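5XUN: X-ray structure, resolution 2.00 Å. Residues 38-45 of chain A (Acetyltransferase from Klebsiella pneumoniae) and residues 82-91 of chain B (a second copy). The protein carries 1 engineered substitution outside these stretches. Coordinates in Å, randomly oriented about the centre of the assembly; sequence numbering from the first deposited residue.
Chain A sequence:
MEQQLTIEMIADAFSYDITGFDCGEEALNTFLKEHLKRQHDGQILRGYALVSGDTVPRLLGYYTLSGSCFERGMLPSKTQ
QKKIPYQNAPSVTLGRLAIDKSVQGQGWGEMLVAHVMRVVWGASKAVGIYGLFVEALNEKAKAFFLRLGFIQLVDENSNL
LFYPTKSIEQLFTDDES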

ATOM      1  N   ARG A  38      -8.556  11.279  13.179  1.00 18.27           N
ATOM      2  CA  ARG A  38      -8.966  12.046  12.014  1.00 21.56           C
ATOM      3  C   ARG A  38      -8.145  11.672  10.775  1.00 23.46           C
ATOM      4  O   ARG A  38      -8.677  11.679   9.660  1.00 22.26           O
ATOM      5  CB  ARG A  38      -8.915  13.543  12.372  1.00 25.06           C
ATOM      6  CG  ARG A  38      -8.687  14.529  11.255  1.00 49.12           C
ATOM      7  CD  ARG A  38      -8.803  15.959  11.728  1.00 74.02           C
ATOM      8  NE  ARG A  38     -10.216  16.320  11.994  1.00 75.58           N
ATOM      9  CZ  ARG A  38     -10.678  16.491  13.216  1.00 72.42           C
ATOM     10  NH1 ARG A  38      -9.860  16.313  14.225  1.00 58.61           N
ATOM     11  NH2 ARG A  38     -11.936  16.865  13.444  1.00 57.78           N
ATOM     12  N   GLN A  39      -6.871  11.305  10.943  1.00 15.76           N
ATOM     13  CA  GLN A  39      -6.097  10.868   9.785  1.00 13.73           C
ATOM     14  C   GLN A  39      -6.476   9.449   9.381  1.00 18.44           C
ATOM     15  O   GLN A  39      -6.473   9.124   8.187  1.00 23.28           O
ATOM     16  CB  GLN A  39      -4.607  11.012  10.087  1.00 17.19           C
ATOM     17  CG  GLN A  39      -4.201  12.483  10.266  1.00 13.05           C
ATOM     18  CD  GLN A  39      -2.715  12.686  10.471  1.00 21.39           C
ATOM     19  OE1 GLN A  39      -1.910  11.796  10.211  1.00 20.67           O
ATOM     20  NE2 GLN A  39      -2.345  13.863  10.975  1.00 19.72           N
ATOM     21  N   HIS A  40      -6.849   8.620  10.358  1.00 11.99           N
ATOM     22  CA  HIS A  40      -7.431   7.313  10.074  1.00 14.28           C
ATOM     23  C   HIS A  40      -8.692   7.448   9.228  1.00 19.96           C
ATOM     24  O   HIS A  40      -8.863   6.739   8.230  1.00 15.13           O
ATOM     25  CB  HIS A  40      -7.732   6.605  11.393  1.00 19.28           C
ATOM     26  CG  HIS A  40      -8.438   5.295  11.251  1.00  9.23           C
ATOM     27  ND1 HIS A  40      -7.770   4.089  11.216  1.00 13.89           N
ATOM     28  CD2 HIS A  40      -9.756   4.998  11.178  1.00 11.42           C
ATOM     29  CE1 HIS A  40      -8.649   3.106  11.128  1.00 15.50           C
ATOM     30  NE2 HIS A  40      -9.859   3.632  11.092  1.00 12.87           N
ATOM     31  N   ASP A  41      -9.606   8.337   9.629  1.00 17.89           N
ATOM     32  CA  ASP A  41     -10.808   8.555   8.832  1.00 16.78           C
ATOM     33  C   ASP A  41     -10.486   9.240   7.512  1.00 20.19           C
ATOM     34  O   ASP A  41     -11.187   9.027   6.517  1.00 22.01           O
ATOM     35  CB  ASP A  41     -11.818   9.388   9.618  1.00 19.92           C
ATOM     36  CG  ASP A  41     -12.436   8.632  10.763  1.00 22.13           C
ATOM     37  OD1 ASP A  41     -12.415   7.378  10.754  1.00 23.99           O
ATOM     38  OD2 ASP A  41     -12.944   9.303  11.681  1.00 28.26           O
ATOM     39  N   GLY A  42      -9.422  10.033   7.473  1.00 17.29           N
ATOM     40  CA  GLY A  42      -9.043  10.695   6.245  1.00 21.99           C
ATOM     41  C   GLY A  42      -8.276   9.839   5.265  1.00 13.85           C
ATOM     42  O   GLY A  42      -7.842  10.351   4.231  1.00 22.40           O
ATOM     43  N   GLN A  43      -8.109   8.543   5.552  1.00 19.77           N
ATOM     44  CA  GLN A  43      -7.459   7.601   4.638  1.00 14.57           C
ATOM     45  C   GLN A  43      -5.996   7.978   4.403  1.00 17.67           C
ATOM     46  O   GLN A  43      -5.428   7.677   3.351  1.00 19.63           O
ATOM     47  CB  GLN A  43      -8.224   7.502   3.312  1.00 15.36           C
ATOM     48  CG  GLN A  43      -9.728   7.273   3.470  1.00 23.24           C
ATOM     49  CD  GLN A  43     -10.058   6.009   4.254  1.00 34.40           C
ATOM     50  OE1 GLN A  43      -9.387   4.983   4.118  1.00 20.72           O
ATOM     51  NE2 GLN A  43     -11.085   6.085   5.093  1.00 32.01           N
ATOM     52  N   ILE A  44      -5.403   8.664   5.382  1.00 14.95           N
ATOM     53  CA  ILE A  44      -3.980   8.998   5.386  1.00 16.91           C
ATOM     54  C   ILE A  44      -3.163   7.875   6.007  1.00 17.23           C
ATOM     55  O   ILE A  44      -1.979   7.716   5.697  1.00 14.62           O
ATOM     56  CB  ILE A  44      -3.758  10.314   6.164  1.00 20.25           C
ATOM     57  CG1 ILE A  44      -4.516  11.438   5.489  1.00 42.53           C
ATOM     58  CG2 ILE A  44      -2.287  10.683   6.239  1.00 30.29           C
ATOM     59  CD1 ILE A  44      -4.231  11.472   4.034  1.00 35.25           C
ATOM     60  N   LEU A  45      -3.790   7.116   6.892  1.00 13.29           N
ATOM     61  CA  LEU A  45      -3.190   6.033   7.643  1.00  8.70           C
ATOM     62  C   LEU A  45      -4.342   5.147   8.077  1.00 17.56           C
ATOM     63  O   LEU A  45      -5.513   5.520   7.967  1.00 15.51           O
ATOM     64  CB  LEU A  45      -2.387   6.552   8.844  1.00 13.68           C
ATOM     65  CG  LEU A  45      -3.125   7.394   9.923  1.00 12.16           C
ATOM     66  CD1 LEU A  45      -3.904   6.552  10.915  1.00  9.21           C
ATOM     67  CD2 LEU A  45      -2.165   8.291  10.667  1.00 11.46           C
TER
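Chain B (82-91) KKIPYQNAPS

A single direct hydrogen bond joins the two stretches, and it is short: Tyr86(B) OH donates to Gln39(A) OE1 at 2.6 Å. The glutamine approaches the tyrosine ring at its edge, near the ring plane, while Gln39(A) NE2 lies 3.3 Å from Pro85(B) CG. Gln39(A) belongs to a helix that closes in a Schellman motif. Gln43(A) takes a positive phi (63°), Ile44(A) N returns to Gln39(A) O at 3.0 Å, and Gln43(A) N makes a weak bond to His40(A) O at 3.3 Å; Ile44(A), the next residue, packs against chain B.

After a weakly bonded helical turn, chain B runs through an irregular segment and enters a strand at Asn88(B). Ile44(A) contributes the largest buried area of the contact, 103 Å². Its CB points sideways, but the end of the side chain comes nearer, and Ile44(A) CD1 meets Ile84(B) CD1 at a tight 3.3 Å. On the other branch, Ile44(A) CG2 packs 3.7 Å from Tyr86(B) CE2, again at the ring edge. The strand returns to the same isoleucine through Pro90(B), whose CG lies 3.2 Å from Ile44(A) O; Ile44(A) CA and Pro90(B) CA, 6.4 Å apart, are the nearest CA pair. Ile44(A) is the main apolar contact, touching Ile84(B), Pro85(B), Tyr86(B) and Pro90(B) through its side chain.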

ATOM      1  N   LYS B  82      -4.563  20.626   2.442  1.00 30.62           N
ATOM      2  CA  LYS B  82      -4.472  20.994   3.852  1.00 42.86           C
ATOM      3  C   LYS B  82      -4.787  19.824   4.773  1.00 37.48           C
ATOM      4  O   LYS B  82      -4.351  19.824   5.929  1.00 42.81           O
ATOM      5  CB  LYS B  82      -5.409  22.167   4.158  1.00 41.87           C
ATOM      6  CG  LYS B  82      -5.019  23.472   3.485  1.00 46.02           C
ATOM      7  CD  LYS B  82      -5.593  24.649   4.244  1.00 53.06           C
ATOM      8  CE  LYS B  82      -5.296  25.965   3.550  1.00 58.48           C
ATOM      9  NZ  LYS B  82      -6.026  27.096   4.203  1.00 46.15           N
ATOM     10  N   LYS B  83      -5.538  18.834   4.291  1.00 28.18           N
ATOM     11  CA  LYS B  83      -5.811  17.637   5.076  1.00 49.26           C
ATOM     12  C   LYS B  83      -4.640  16.659   5.085  1.00 39.49           C
ATOM     13  O   LYS B  83      -4.618  15.759   5.933  1.00 33.59           O
ATOM     14  CB  LYS B  83      -7.066  16.932   4.551  1.00 41.67           C
ATOM     15  N   ILE B  84      -3.675  16.816   4.180  1.00 29.17           N
ATOM     16  CA  ILE B  84      -2.505  15.942   4.131  1.00 28.21           C
ATOM     17  C   ILE B  84      -1.363  16.635   4.864  1.00 31.07           C
ATOM     18  O   ILE B  84      -0.708  17.506   4.281  1.00 36.97           O
ATOM     19  CB  ILE B  84      -2.060  15.652   2.688  1.00 40.71           C
ATOM     20  CG1 ILE B  84      -3.238  15.345   1.753  1.00 36.10           C
ATOM     21  CG2 ILE B  84      -1.066  14.497   2.683  1.00 27.46           C
ATOM     22  CD1 ILE B  84      -4.003  14.123   2.058  1.00 27.73           C
ATOM     23  N   PRO B  85      -1.049  16.266   6.106  1.00 41.04           N
ATOM     24  CA  PRO B  85      -0.069  17.027   6.886  1.00 31.07           C
ATOM     25  C   PRO B  85       1.379  16.664   6.602  1.00 27.62           C
ATOM     26  O   PRO B  85       2.257  17.050   7.377  1.00 38.71           O
ATOM     27  CB  PRO B  85      -0.439  16.681   8.335  1.00 33.86           C
ATOM     28  CG  PRO B  85      -1.282  15.440   8.262  1.00 45.30           C
ATOM     29  CD  PRO B  85      -1.508  15.071   6.827  1.00 45.99           C
ATOM     30  N   TYR B  86       1.648  15.936   5.523  1.00 38.78           N
ATOM     31  CA  TYR B  86       2.981  15.461   5.196  1.00 33.73           C
ATOM     32  C   TYR B  86       3.263  15.765   3.734  1.00 34.16           C
ATOM     33  O   TYR B  86       2.374  16.165   2.978  1.00 34.79           O
ATOM     34  CB  TYR B  86       3.127  13.952   5.441  1.00 48.31           C
ATOM     35  CG  TYR B  86       2.473  13.437   6.704  1.00 45.66           C
ATOM     36  CD1 TYR B  86       3.121  13.517   7.929  1.00 41.00           C
ATOM     37  CD2 TYR B  86       1.219  12.852   6.664  1.00 45.82           C
ATOM     38  CE1 TYR B  86       2.529  13.036   9.084  1.00 39.61           C
ATOM     39  CE2 TYR B  86       0.616  12.370   7.811  1.00 44.77           C
ATOM     40  CZ  TYR B  86       1.275  12.464   9.018  1.00 40.52           C
ATOM     41  OH  TYR B  86       0.677  11.979  10.160  1.00 31.14           O
ATOM     42  N   GLN B  87       4.514  15.533   3.333  1.00 40.15           N
ATOM     43  CA  GLN B  87       4.922  15.859   1.970  1.00 32.83           C
ATOM     44  C   GLN B  87       4.210  14.997   0.940  1.00 38.50           C
ATOM     45  O   GLN B  87       3.881  15.473  -0.154  1.00 33.60           O
ATOM     46  CB  GLN B  87       6.431  15.676   1.821  1.00 45.25           C
ATOM     47  CG  GLN B  87       6.986  16.224   0.517  1.00 51.95           C
ATOM     48  CD  GLN B  87       8.478  16.002   0.384  1.00 61.33           C
ATOM     49  OE1 GLN B  87       9.282  16.774   0.901  1.00 67.74           O
ATOM     50  NE2 GLN B  87       8.857  14.922  -0.297  1.00 62.35           N
ATOM     51  N   ASN B  88       3.950  13.736   1.272  1.00 35.37           N
ATOM     52  CA  ASN B  88       3.360  12.789   0.340  1.00 28.11           C
ATOM     53  C   ASN B  88       2.052  12.236   0.883  1.00 28.47           C
ATOM     54  O   ASN B  88       1.894  12.029   2.090  1.00 26.48           O
ATOM     55  CB  ASN B  88       4.321  11.630   0.053  1.00 21.89           C
ATOM     56  CG  ASN B  88       5.611  12.096  -0.578  1.00 36.67           C
ATOM     57  OD1 ASN B  88       5.613  12.673  -1.665  1.00 37.78           O
ATOM     58  ND2 ASN B  88       6.717  11.872   0.114  1.00 32.36           N
ATOM     59  N   ALA B  89       1.180  12.010   0.029  1.00 21.30           N
ATOM     60  CA  ALA B  89      -0.040  11.283   0.334  1.00 20.90           C
ATOM     61  C   ALA B  89       0.142   9.809  -0.013  1.00 23.61           C
ATOM     62  O   ALA B  89       0.684   9.489  -1.072  1.00 22.87           O
ATOM     63  CB  ALA B  89      -1.218  11.846  -0.455  1.00 17.01           C
ATOM     64  N   PRO B  90      -0.314   8.896   0.844  1.00 19.25           N
ATOM     65  CA  PRO B  90      -0.155   7.472   0.547  1.00 16.17           C
ATOM     66  C   PRO B  90      -1.111   7.059  -0.555  1.00 19.90           C
ATOM     67  O   PRO B  90      -2.191   7.638  -0.721  1.00 12.73           O
ATOM     68  CB  PRO B  90      -0.508   6.789   1.873  1.00 18.05           C
ATOM     69  CG  PRO B  90      -1.509   7.737   2.517  1.00 11.52           C
ATOM     70  CD  PRO B  90      -1.103   9.133   2.068  1.00 15.32           C
ATOM     71  N   SER B  91      -0.693   6.060  -1.331  1.00 11.69           N
ATOM     72  CA  SER B  91      -1.490   5.637  -2.473  1.00 13.26           C
ATOM     73  C   SER B  91      -1.166   4.196  -2.841  1.00 14.97           C
ATOM     74  O   SER B  91      -0.270   3.562  -2.273  1.00 15.66           O
ATOM     75  CB  SER B  91      -1.249   6.556  -3.677  1.00 13.18           C
ATOM     76  OG  SER B  91       0.134   6.599  -3.997  1.00 20.99           O
TER